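Local coordinates for protein diaminobutyrate-pyruvate transaminase and L-2,4-diaminobutyrate decarboxylase (Vibrio parahaemolyticus, PDB 2QMA) that probably acts as a pyridoxal phosphate-dependent lyase through the C-terminal decarboxylase domain described here, the full-length protein also being assigned a transaminase activity, at residues 155-161 with 336-341; 175-179 with 260-264; 180-184 with 343-347; 203-209 with 227-233; 245-249 with 283-289. The contacts are given in a common frame with arbitrary orientation. Residue numbers count along the deposited sequence, not the author numbering.

Contact 1: 155-161 with 336-341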
# COMPACT_ATOMS: atom_id res chain seq x y z
N LEU A 155 23.85 -8.84 4.91
CA LEU A 155 23.54 -8.42 6.26
C LEU A 155 23.88 -9.52 7.28
O LEU A 155 24.09 -10.67 6.88
CB LEU A 155 22.05 -8.03 6.37
CG LEU A 155 21.52 -6.97 5.37
CD1 LEU A 155 20.02 -6.75 5.57
CD2 LEU A 155 22.26 -5.64 5.46
N SER A 156 23.96 -9.15 8.56
CA SER A 156 24.33 -10.07 9.68
C SER A 156 23.36 -11.22 9.90
O SER A 156 22.24 -11.27 9.33
CB SER A 156 24.51 -9.31 11.03
OG SER A 156 23.28 -8.88 11.68
N GLU A 157 23.77 -12.15 10.78
CA GLU A 157 22.94 -13.28 11.16
C GLU A 157 21.59 -12.84 11.75
O GLU A 157 20.59 -13.53 11.62
CB GLU A 157 23.68 -14.21 12.12
CG GLU A 157 24.83 -14.94 11.42
CD GLU A 157 25.31 -16.16 12.18
OE1 GLU A 157 24.79 -16.42 13.30
OE2 GLU A 157 26.18 -16.88 11.64
N LYS A 158 21.58 -11.65 12.34
CA LYS A 158 20.37 -11.15 13.01
C LYS A 158 19.39 -10.38 12.12
O LYS A 158 18.36 -9.87 12.62
CB LYS A 158 20.77 -10.30 14.21
CG LYS A 158 21.74 -11.04 15.11
CD LYS A 158 21.60 -10.57 16.53
CE LYS A 158 22.88 -9.90 17.02
NZ LYS A 158 22.82 -9.79 18.51
N ALA A 159 19.66 -10.31 10.82
CA ALA A 159 18.92 -9.41 9.95
C ALA A 159 17.50 -9.94 9.68
O ALA A 159 17.24 -11.15 9.84
CB ALA A 159 19.66 -9.17 8.70
N ASP A 160 16.59 -9.04 9.32
CA ASP A 160 15.23 -9.41 8.92
C ASP A 160 14.66 -8.24 8.13
O ASP A 160 15.36 -7.24 7.92
CB ASP A 160 14.37 -9.78 10.15
CG ASP A 160 13.13 -10.60 9.80
OD1 ASP A 160 12.91 -10.97 8.60
OD2 ASP A 160 12.38 -10.90 10.77
N GLY A 161 13.41 -8.35 7.67
CA GLY A 161 12.81 -7.30 6.90
C GLY A 161 11.32 -7.53 6.83
O GLY A 161 10.81 -8.54 7.35
N LEU A 336 11.66 -2.98 3.79
CA LEU A 336 12.61 -2.39 4.67
C LEU A 336 13.38 -3.51 5.32
O LEU A 336 12.78 -4.37 5.98
CB LEU A 336 11.90 -1.60 5.74
CG LEU A 336 12.93 -0.92 6.69
CD1 LEU A 336 13.49 0.39 6.03
CD2 LEU A 336 12.32 -0.70 8.03
N LEU A 337 14.70 -3.47 5.18
CA LEU A 337 15.56 -4.48 5.81
C LEU A 337 16.24 -3.85 7.02
O LEU A 337 16.57 -2.63 7.03
CB LEU A 337 16.63 -4.99 4.84
CG LEU A 337 16.10 -5.43 3.45
CD1 LEU A 337 17.30 -5.85 2.61
CD2 LEU A 337 15.07 -6.59 3.58
N VAL A 338 16.44 -4.67 8.03
CA VAL A 338 17.21 -4.25 9.18
C VAL A 338 18.32 -5.26 9.51
O VAL A 338 18.15 -6.47 9.33
CB VAL A 338 16.32 -3.97 10.49
CG1 VAL A 338 15.27 -2.81 10.23
CG2 VAL A 338 15.71 -5.25 11.07
N ASN A 339 19.45 -4.73 9.96
CA ASN A 339 20.56 -5.58 10.31
C ASN A 339 20.34 -6.34 11.61
O ASN A 339 20.89 -7.44 11.79
CB ASN A 339 21.88 -4.77 10.36
CG ASN A 339 22.91 -5.28 9.35
OD1 ASN A 339 23.08 -6.50 9.16
ND2 ASN A 339 23.64 -4.34 8.70
N ASP A 340 19.50 -5.80 12.48
CA ASP A 340 19.24 -6.50 13.79
C ASP A 340 17.74 -6.51 14.04
O ASP A 340 17.16 -5.49 14.40
CB ASP A 340 19.97 -5.75 14.92
CG ASP A 340 19.90 -6.48 16.24
OD1 ASP A 340 18.99 -7.33 16.42
OD2 ASP A 340 20.75 -6.19 17.11
N LYS A 341 17.12 -7.64 13.79
CA LYS A 341 15.66 -7.76 13.96
C LYS A 341 15.14 -7.40 15.36
O LYS A 341 13.93 -7.11 15.51
CB LYS A 341 15.20 -9.16 13.56
CG LYS A 341 15.66 -10.25 14.52
CD LYS A 341 15.30 -11.55 13.87
CE LYS A 341 16.06 -12.69 14.47
NZ LYS A 341 15.81 -13.91 13.63
O HOH W 1 18.02 -13.28 11.38
O HOH W 2 20.96 -7.68 19.13
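Leu155 opens the contact by turning its CB toward 336-341: CD1 lies 3.9 Å from Leu337 CB, an apolar touch, while CB comes within 3.3 Å of Asn339 OD1. At Ser156 the backbone takes over, N donating to Asn339 OD1 (2.9 Å, 170° at the hydrogen). The amide of Asn339 is thus used at both ends, since its ND2 donates to the backbone oxygens of Glu314 and Ala316. A type I turn from Ser156 to Ala159 follows, closed by Ala159 N to Ser156 O (3.1 Å). Lys158 O accepts from Lys341 N (2.8 Å), and a water links Lys158 NZ (2.9 Å) to Asp340 OD2 (2.5 Å); Asp340 OD1 accepts from Ser342 N. A second water joins Glu157 O (2.6 Å), Ala159 O (2.7 Å) and Lys341 NZ (3.2 Å). Ala159 CA approaches Val338 O to 3.1 Å, a CA-H...O contact leading into the strand. Asp160 then makes the reciprocal pair with Val338, N to O at 3.0 Å and O to N at 2.8 Å, while its OD1 takes a bond from Gln143. Gly161 faces Leu337 in the next, non-hydrogen-bonded pair with CA atoms 4.1 Å apart; a CB there would clash with Leu337 CD2. This is antiparallel pairing at one edge of the mixed seven-stranded sheet, where 334-338 meets the outermost strand 160-164, as in the large domain of fold-type I PLP enzymes.

Contact 2: 175-179 with 260-264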
# COMPACT_ATOMS: atom_id res chain seq x y z
N LEU A 175 13.41 5.45 9.73
CA LEU A 175 13.69 6.60 10.59
C LEU A 175 12.87 6.61 11.88
O LEU A 175 13.34 7.10 12.91
CB LEU A 175 13.51 7.91 9.82
CG LEU A 175 14.54 8.10 8.69
CD1 LEU A 175 14.12 9.26 7.79
CD2 LEU A 175 15.94 8.35 9.20
N MSE A 176 11.63 6.12 11.82
CA MSE A 176 10.87 5.93 13.07
C MSE A 176 11.56 4.90 13.98
O MSE A 176 11.62 5.09 15.19
CB MSE A 176 9.45 5.42 12.82
CG MSE A 176 8.60 5.57 14.07
SE MSE A 176 6.86 4.85 13.67
CE MSE A 176 6.57 6.10 12.25
N LEU A 177 12.06 3.81 13.41
CA LEU A 177 12.83 2.84 14.25
C LEU A 177 14.00 3.56 14.90
O LEU A 177 14.27 3.38 16.08
CB LEU A 177 13.30 1.59 13.49
CG LEU A 177 12.14 0.68 13.06
CD1 LEU A 177 12.70 -0.40 12.12
CD2 LEU A 177 11.41 0.10 14.27
N ALA A 178 14.68 4.40 14.12
CA ALA A 178 15.84 5.15 14.64
C ALA A 178 15.43 6.06 15.79
O ALA A 178 16.14 6.16 16.77
CB ALA A 178 16.51 5.94 13.53
N ARG A 179 14.30 6.73 15.62
CA ARG A 179 13.74 7.64 16.61
C ARG A 179 13.53 6.89 17.94
O ARG A 179 14.02 7.33 18.97
CB ARG A 179 12.44 8.29 16.08
CG ARG A 179 11.75 9.18 17.13
CD ARG A 179 10.23 9.34 16.77
NE ARG A 179 9.45 8.11 17.00
CZ ARG A 179 8.13 7.98 16.80
NH1 ARG A 179 7.40 9.03 16.38
NH2 ARG A 179 7.52 6.81 17.06
N PHE A 260 21.13 11.70 15.72
CA PHE A 260 20.88 10.29 16.07
C PHE A 260 20.73 9.39 14.86
O PHE A 260 20.75 8.15 14.98
CB PHE A 260 19.60 10.18 16.93
CG PHE A 260 18.30 10.37 16.16
CD1 PHE A 260 17.59 9.27 15.68
CD2 PHE A 260 17.81 11.64 15.92
CE1 PHE A 260 16.37 9.44 14.97
CE2 PHE A 260 16.63 11.83 15.21
CZ PHE A 260 15.89 10.72 14.74
N ALA A 261 20.53 9.99 13.69
CA ALA A 261 20.39 9.19 12.48
C ALA A 261 20.99 9.91 11.29
O ALA A 261 20.94 11.15 11.21
CB ALA A 261 18.89 8.90 12.16
N ILE A 262 21.41 9.11 10.33
CA ILE A 262 22.02 9.72 9.12
C ILE A 262 21.51 8.96 7.92
O ILE A 262 21.51 7.73 7.93
CB ILE A 262 23.60 9.72 9.17
CG1 ILE A 262 24.13 10.45 7.92
CG2 ILE A 262 24.16 8.31 9.30
CD1 ILE A 262 25.57 11.05 8.10
N VAL A 263 21.10 9.68 6.87
CA VAL A 263 20.60 9.01 5.71
C VAL A 263 21.67 8.98 4.60
O VAL A 263 22.12 10.05 4.14
CB VAL A 263 19.27 9.65 5.20
CG1 VAL A 263 18.81 9.00 3.92
CG2 VAL A 263 18.17 9.52 6.29
N GLY A 264 22.06 7.77 4.19
CA GLY A 264 22.92 7.62 3.01
C GLY A 264 22.04 7.32 1.80
O GLY A 264 21.23 6.41 1.85
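Small residues at the middle of this interface let a helix lie close on a sheet. The axes of 175-179 and 260-264 approach to 8.5 Å and run nearly antiparallel at 159°, and the closest CA pair, Ala178 with Ala261, is 6.5 Å apart. Both alanines aim their CB atoms at the opposing segment, and these meet at 4.0 Å, so two short bumps abut where longer side chains would hold the backbones apart. Larger groups fill the space around them. Leu175 leaves the helix sideways, yet its tip bends back to the strand: CD2 sits 3.8 Å from Val263 CG2 and 4.2 Å from Ala261 CB. Phe260 projects its ring against the helix backbone, CE1 lying 3.8 Å from Ala178 CB, 3.6 Å from Ala178 C and 3.5 Å from Arg179 N. Ala178 C and Leu175 O lie near the ring plane, so the ring enters edge first. Ile262 points away from the helix and packs on Val206 and Met291 of the flanking strands. Arg179 touches the ring through CB at 4.2 Å from Phe260 CE1, but its guanidinium turns outward, bonding Met222 O of the same chain, and Ser220 O and Trp221 O of the second subunit. No hydrogen bond crosses between the segments: all six touching residues are buried, and apolar shape complementarity joins helix to sheet, while the polar end of Arg179 is shared between its own chain and the second subunit.

Contact 3: 180-184 with 343-347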
# COMPACT_ATOMS: atom_id res chain seq x y z
N ASP A 180 12.86 5.74 17.91
CA ASP A 180 12.58 4.98 19.13
C ASP A 180 13.90 4.38 19.68
O ASP A 180 14.09 4.27 20.90
CB ASP A 180 11.58 3.87 18.81
CG ASP A 180 10.16 4.39 18.59
OD1 ASP A 180 9.94 5.59 18.25
OD2 ASP A 180 9.26 3.58 18.71
N TRP A 181 14.80 4.01 18.77
CA TRP A 181 16.08 3.37 19.15
C TRP A 181 16.89 4.35 20.02
O TRP A 181 17.45 3.97 21.07
CB TRP A 181 16.82 2.92 17.87
CG TRP A 181 18.25 2.50 18.00
CD1 TRP A 181 18.73 1.26 18.27
CD2 TRP A 181 19.38 3.34 17.81
NE1 TRP A 181 20.11 1.28 18.27
CE2 TRP A 181 20.53 2.55 17.98
CE3 TRP A 181 19.52 4.70 17.48
CZ2 TRP A 181 21.83 3.08 17.84
CZ3 TRP A 181 20.80 5.23 17.36
CH2 TRP A 181 21.94 4.41 17.56
N ILE A 182 16.94 5.61 19.59
CA ILE A 182 17.82 6.55 20.28
C ILE A 182 17.24 6.91 21.65
O ILE A 182 18.02 7.02 22.59
CB ILE A 182 18.09 7.86 19.49
CG1 ILE A 182 19.28 8.63 20.11
CG2 ILE A 182 16.86 8.76 19.44
CD1 ILE A 182 20.61 7.86 20.13
N ALA A 183 15.90 7.10 21.75
CA ALA A 183 15.28 7.34 23.08
C ALA A 183 15.50 6.16 24.00
O ALA A 183 15.70 6.32 25.24
CB ALA A 183 13.77 7.69 22.99
N ASP A 184 15.45 4.95 23.45
CA ASP A 184 15.69 3.75 24.28
C ASP A 184 17.15 3.73 24.75
O ASP A 184 17.47 3.44 25.91
CB ASP A 184 15.40 2.48 23.49
CG ASP A 184 15.67 1.22 24.31
OD1 ASP A 184 15.09 1.12 25.38
OD2 ASP A 184 16.51 0.39 23.90
N ASN A 343 15.52 -4.69 16.66
CA ASN A 343 15.02 -3.36 16.49
C ASN A 343 13.53 -3.27 16.11
O ASN A 343 12.90 -2.24 16.34
CB ASN A 343 15.91 -2.54 15.51
CG ASN A 343 17.29 -2.19 16.09
OD1 ASN A 343 18.32 -2.22 15.39
ND2 ASN A 343 17.32 -1.85 17.35
N PHE A 344 12.98 -4.33 15.52
CA PHE A 344 11.54 -4.41 15.24
C PHE A 344 10.67 -4.42 16.53
O PHE A 344 9.48 -4.18 16.44
CB PHE A 344 11.20 -5.65 14.35
CG PHE A 344 11.53 -5.47 12.89
CD1 PHE A 344 11.26 -4.27 12.26
CD2 PHE A 344 12.04 -6.53 12.14
CE1 PHE A 344 11.53 -4.08 10.91
CE2 PHE A 344 12.32 -6.36 10.78
CZ PHE A 344 12.07 -5.14 10.15
N LYS A 345 11.29 -4.68 17.69
CA LYS A 345 10.61 -4.71 18.99
C LYS A 345 9.89 -3.40 19.27
O LYS A 345 8.89 -3.41 19.97
CB LYS A 345 11.59 -5.04 20.15
CG LYS A 345 12.42 -3.84 20.61
CD LYS A 345 13.61 -4.21 21.46
CE LYS A 345 14.54 -3.00 21.62
NZ LYS A 345 15.49 -3.17 22.77
N PHE A 346 10.42 -2.29 18.74
CA PHE A 346 9.78 -0.97 18.88
C PHE A 346 8.41 -0.85 18.21
O PHE A 346 7.59 -0.03 18.64
CB PHE A 346 10.74 0.15 18.40
CG PHE A 346 12.05 0.19 19.16
CD1 PHE A 346 12.07 0.32 20.55
CD2 PHE A 346 13.26 0.09 18.48
CE1 PHE A 346 13.27 0.37 21.27
CE2 PHE A 346 14.47 0.14 19.16
CZ PHE A 346 14.48 0.27 20.57
N LEU A 347 8.16 -1.69 17.21
CA LEU A 347 6.92 -1.68 16.42
C LEU A 347 5.80 -2.50 17.01
O LEU A 347 4.68 -2.49 16.50
CB LEU A 347 7.18 -2.28 15.03
CG LEU A 347 7.98 -1.52 14.00
CD1 LEU A 347 8.51 -2.52 12.98
CD2 LEU A 347 7.16 -0.43 13.31
O HOH W 3 15.26 -1.88 25.50
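Aromatic and apolar packing dominates, and Phe346 is its centre. Its ring takes Asp180 CB over one face, a CH-pi contact with 4.2 Å from that carbon to the ring centroid and 27° off the normal. Further contacts are Phe346 CE2 with Trp181 CA at 3.6 Å and with Trp181 CB at 3.9 Å, and Phe346 CE1 with Asp184 CB at 3.7 Å. Asn343 adds a van der Waals approach, ND2 lying 3.5 Å from Trp181 CD1. The charged component is weaker: Asp184 OD2 and Lys345 NZ form a long salt bridge of 3.9 Å, supplemented by a water that donates to Asp184 OD1 and accepts from Lys345 NZ, each at 3.0 Å. No direct hydrogen bond links the segments. Asp180 and Asp184 are one helical turn apart, with Asp184 N bonded to Asp180 O at 3.0 Å, which presents both to Phe346. The contact lays the 3-10 segment after strand 334-338 against the later part of helix 167-187, whose Trp181 also packs edge-to-face with Trp290 and His317.

Contact 4: 203-209 with 227-233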
# COMPACT_ATOMS: atom_id res chain seq x y z
N LEU A 203 16.83 16.34 18.86
CA LEU A 203 17.17 15.24 17.96
C LEU A 203 17.32 15.74 16.53
O LEU A 203 16.55 16.62 16.06
CB LEU A 203 16.10 14.13 18.03
CG LEU A 203 15.98 13.44 19.41
CD1 LEU A 203 14.75 12.50 19.44
CD2 LEU A 203 17.22 12.64 19.75
N ARG A 204 18.31 15.20 15.83
CA ARG A 204 18.58 15.65 14.46
C ARG A 204 18.87 14.45 13.55
O ARG A 204 19.61 13.53 13.94
CB ARG A 204 19.77 16.62 14.38
CG ARG A 204 19.52 18.02 15.00
CD ARG A 204 18.42 18.79 14.27
NE ARG A 204 18.27 20.16 14.82
CZ ARG A 204 17.51 20.45 15.86
NH1 ARG A 204 16.85 19.46 16.46
NH2 ARG A 204 17.39 21.72 16.31
N ILE A 205 18.31 14.52 12.34
CA ILE A 205 18.59 13.55 11.30
C ILE A 205 19.47 14.27 10.26
O ILE A 205 19.15 15.36 9.76
CB ILE A 205 17.31 13.12 10.60
CG1 ILE A 205 16.30 12.52 11.59
CG2 ILE A 205 17.63 12.23 9.35
CD1 ILE A 205 14.82 12.54 11.06
N VAL A 206 20.61 13.66 9.98
CA VAL A 206 21.57 14.23 9.05
C VAL A 206 21.33 13.63 7.65
O VAL A 206 21.18 12.40 7.50
CB VAL A 206 23.05 13.93 9.53
CG1 VAL A 206 24.04 14.53 8.52
CG2 VAL A 206 23.30 14.39 10.95
N CYS A 207 21.21 14.48 6.64
CA CYS A 207 21.10 14.01 5.26
C CYS A 207 21.73 15.04 4.30
O CYS A 207 22.20 16.09 4.73
CB CYS A 207 19.63 13.75 4.89
SG CYS A 207 18.62 15.20 4.89
N SER A 208 21.78 14.71 3.02
CA SER A 208 22.39 15.62 2.05
C SER A 208 21.29 16.50 1.49
O SER A 208 20.10 16.19 1.62
CB SER A 208 23.15 14.88 0.97
OG SER A 208 22.31 14.48 -0.08
N LYS A 209 21.69 17.60 0.86
CA LYS A 209 20.75 18.43 0.12
C LYS A 209 20.03 17.70 -1.02
O LYS A 209 18.96 18.14 -1.48
CB LYS A 209 21.46 19.70 -0.38
CG LYS A 209 22.13 20.48 0.78
CD LYS A 209 21.88 21.98 0.69
CE LYS A 209 20.56 22.34 1.41
NZ LYS A 209 20.30 23.83 1.44
N LYS A 227 12.44 20.94 11.16
CA LYS A 227 13.60 21.52 11.87
C LYS A 227 14.57 20.46 12.46
O LYS A 227 15.73 20.75 12.85
CB LYS A 227 13.10 22.53 12.91
CG LYS A 227 13.45 22.33 14.39
CD LYS A 227 12.70 21.24 14.95
CE LYS A 227 12.88 21.11 16.47
NZ LYS A 227 12.32 19.74 16.73
N ALA A 228 14.08 19.22 12.53
CA ALA A 228 14.91 18.10 13.00
C ALA A 228 15.92 17.63 11.90
O ALA A 228 16.85 16.86 12.16
CB ALA A 228 14.02 16.91 13.48
N VAL A 229 15.72 18.07 10.66
CA VAL A 229 16.59 17.60 9.57
C VAL A 229 17.73 18.57 9.39
O VAL A 229 17.52 19.76 9.17
CB VAL A 229 15.81 17.42 8.25
CG1 VAL A 229 16.72 16.89 7.12
CG2 VAL A 229 14.65 16.47 8.45
N MSE A 230 18.95 18.02 9.46
CA MSE A 230 20.18 18.79 9.36
C MSE A 230 20.79 18.43 8.01
O MSE A 230 21.19 17.28 7.79
CB MSE A 230 21.10 18.26 10.46
CG MSE A 230 21.69 19.26 11.30
SE MSE A 230 22.68 18.24 12.64
CE MSE A 230 24.04 19.45 12.43
N THR A 231 20.85 19.37 7.08
CA THR A 231 21.32 19.00 5.76
C THR A 231 22.82 19.28 5.63
O THR A 231 23.37 20.20 6.26
CB THR A 231 20.53 19.66 4.62
OG1 THR A 231 20.87 21.05 4.58
CG2 THR A 231 19.00 19.49 4.77
N VAL A 232 23.49 18.46 4.84
CA VAL A 232 24.91 18.64 4.55
C VAL A 232 25.03 18.95 3.06
O VAL A 232 24.29 18.40 2.25
CB VAL A 232 25.71 17.34 4.89
CG1 VAL A 232 27.21 17.53 4.66
CG2 VAL A 232 25.44 16.92 6.34
N ASP A 233 25.98 19.81 2.70
CA ASP A 233 26.18 20.15 1.30
C ASP A 233 26.41 18.91 0.46
O ASP A 233 26.98 17.93 0.94
CB ASP A 233 27.39 21.07 1.16
CG ASP A 233 27.15 22.45 1.75
OD1 ASP A 233 25.97 22.80 1.98
OD2 ASP A 233 28.15 23.18 1.97
O HOH W 4 13.96 17.31 16.69
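The segments run parallel, their strand axes 4.5 Å apart at closest and inclined by 32°. Four parallel bridges pair Ile205 with Val229, Val206 with Met230, Cys207 with Thr231 and Ser208 with Val232, at CA separations of 4.7 to 5.0 Å. The ladder comprises Ile205 N to Ala228 O (2.8 Å), Met230 N to Ile205 O (2.7 Å), Cys207 N to Met230 O (3.0 Å), Val232 N to Cys207 O (2.7 Å) and Lys209 N to Val232 O (3.1 Å). On one face Val206 CG1 meets Val232 CG2 at 3.5 Å and Arg204 CB lies 3.8 Å from selenomethionine Met230 SE, with helix 245-254 over Val206, Met230 and Val232. On the other, Cys207 SG packs on Val229 CG1 at 3.4 Å, with helix 214-221 over Ile205, Cys207 and Val229. Lys227 NZ, held by Leu224 O, reaches Leu203 O through a water 2.9 Å from NZ and 2.8 Å from that oxygen. Strand 203-208, helix 214-221 and edge strand 229-232 constitute a classic beta-alpha-beta crossover.

Contact 5: 245-249 with 283-289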
# COMPACT_ATOMS: atom_id res chain seq x y z
N LEU A 245 31.53 16.65 7.11
CA LEU A 245 30.44 15.95 7.69
C LEU A 245 30.79 15.76 9.16
O LEU A 245 29.97 16.05 10.03
CB LEU A 245 30.18 14.61 6.97
CG LEU A 245 29.28 13.57 7.67
CD1 LEU A 245 27.86 14.17 7.99
CD2 LEU A 245 29.16 12.28 6.84
N ASP A 246 32.03 15.32 9.43
CA ASP A 246 32.45 15.14 10.82
C ASP A 246 32.31 16.43 11.62
O ASP A 246 31.80 16.39 12.71
CB ASP A 246 33.84 14.56 10.93
CG ASP A 246 34.22 14.22 12.36
OD1 ASP A 246 33.69 13.23 12.91
OD2 ASP A 246 35.03 14.95 12.93
N GLU A 247 32.76 17.57 11.07
CA GLU A 247 32.70 18.85 11.80
C GLU A 247 31.25 19.37 12.01
O GLU A 247 30.96 19.94 13.06
CB GLU A 247 33.64 19.94 11.19
CG GLU A 247 33.20 20.52 9.86
CD GLU A 247 33.88 21.88 9.49
OE1 GLU A 247 34.78 22.40 10.22
OE2 GLU A 247 33.50 22.43 8.43
N VAL A 248 30.36 19.16 11.03
CA VAL A 248 28.94 19.51 11.15
C VAL A 248 28.30 18.74 12.33
O VAL A 248 27.58 19.31 13.14
CB VAL A 248 28.16 19.28 9.81
CG1 VAL A 248 26.66 19.15 10.03
CG2 VAL A 248 28.42 20.46 8.82
N ILE A 249 28.58 17.44 12.40
CA ILE A 249 28.06 16.63 13.48
C ILE A 249 28.69 17.08 14.81
O ILE A 249 27.97 17.27 15.80
CB ILE A 249 28.33 15.15 13.22
CG1 ILE A 249 27.55 14.71 12.00
CG2 ILE A 249 27.93 14.31 14.47
CD1 ILE A 249 27.98 13.40 11.41
N MSE A 283 30.92 7.26 10.25
CA MSE A 283 30.35 8.38 11.03
C MSE A 283 29.34 7.90 12.10
O MSE A 283 29.34 8.35 13.27
CB MSE A 283 29.72 9.42 10.08
CG MSE A 283 30.79 10.28 9.39
SE MSE A 283 31.93 11.36 10.55
CE MSE A 283 33.52 10.27 10.73
N ALA A 284 28.49 6.97 11.69
CA ALA A 284 27.48 6.39 12.57
C ALA A 284 28.15 5.60 13.71
O ALA A 284 27.70 5.68 14.85
CB ALA A 284 26.48 5.49 11.74
N VAL A 285 29.26 4.88 13.43
CA VAL A 285 30.00 4.22 14.54
C VAL A 285 30.60 5.29 15.48
O VAL A 285 30.39 5.25 16.67
CB VAL A 285 31.15 3.24 14.01
CG1 VAL A 285 32.08 2.77 15.14
CG2 VAL A 285 30.54 2.03 13.28
N LYS A 286 31.29 6.29 14.92
CA LYS A 286 31.97 7.31 15.74
C LYS A 286 30.99 8.09 16.62
O LYS A 286 31.25 8.29 17.80
CB LYS A 286 32.73 8.31 14.87
CG LYS A 286 33.53 9.32 15.74
CD LYS A 286 34.20 10.37 14.92
CE LYS A 286 35.13 11.25 15.82
NZ LYS A 286 35.55 12.45 15.01
N HIS A 287 29.89 8.51 16.01
CA HIS A 287 28.87 9.40 16.63
C HIS A 287 27.68 8.67 17.22
O HIS A 287 26.80 9.29 17.76
CB HIS A 287 28.50 10.52 15.66
CG HIS A 287 29.67 11.38 15.29
ND1 HIS A 287 30.28 12.22 16.20
CD2 HIS A 287 30.36 11.53 14.13
CE1 HIS A 287 31.27 12.88 15.61
NE2 HIS A 287 31.34 12.47 14.36
N ASP A 288 27.71 7.33 17.22
CA ASP A 288 26.65 6.53 17.82
C ASP A 288 25.29 6.83 17.22
O ASP A 288 24.35 7.16 17.96
CB ASP A 288 26.66 6.72 19.35
CG ASP A 288 27.70 5.83 20.00
OD1 ASP A 288 27.54 4.58 19.89
OD2 ASP A 288 28.69 6.36 20.54
N MSE A 289 25.21 6.77 15.89
CA MSE A 289 23.94 7.03 15.13
C MSE A 289 23.47 5.78 14.40
O MSE A 289 24.22 4.84 14.14
CB MSE A 289 24.10 8.18 14.07
CG MSE A 289 24.79 9.47 14.59
SE MSE A 289 25.01 10.85 13.28
CE MSE A 289 26.29 9.95 12.12
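Helix-helix packing on one face of the mixed sheet is the setting: 245-254 and 277-287 flank strand 258-265 in sequence, and their short segments here incline by 32° with axes no closer than 11.4 Å. Side chains bridge that wide gap. Asp246 OD1 accepts from His287 NE2 at 2.9 Å (158° at the hydrogen) and forms a salt bridge with Lys286 NZ, also at 2.9 Å. Ile249 CG2 sits over the imidazole face, 3.5 Å from the His287 centroid and 10° off its normal, a CH-pi contact. Two selenomethionines complete the apolar part: Leu245 CD2 lies 3.6 Å from Met283 CG, and Ile249 CD1 lies 3.9 Å from Met289 CE. A Schellman motif ends the second helix, with Asp288 at positive phi and Met289 N bonded to Ala284 O at 2.9 Å, which brings Met289 back toward Ile249. His287 ND1 is bonded to Lys253 NZ, so the imidazole accepts there while donating to Asp246; a neutral ring protonated at NE2 fits both bonds.

Contacts 2 and 5 are mainly buried, contacts 1 and 4 partly so, and contact 3 lies at the surface. Contacts 1 and 4 stitch strands near opposite edges of one sheet, antiparallel in the first and parallel in the second, with centres 25 Å apart; both rely on backbone hydrogen bonds. Helix 167-187 serves contacts 2 and 3, apolar against the sheet in one and including a long, water-assisted charge pair in the other. Strand 258-265 ties contact 2 to contact 4, Val263 N lying 2.8 Å from Val206 O. Leu245 of contact 5 packs on Ile262 and Val206, whereas Leu177 of contact 2 meets Val338 of contact 1.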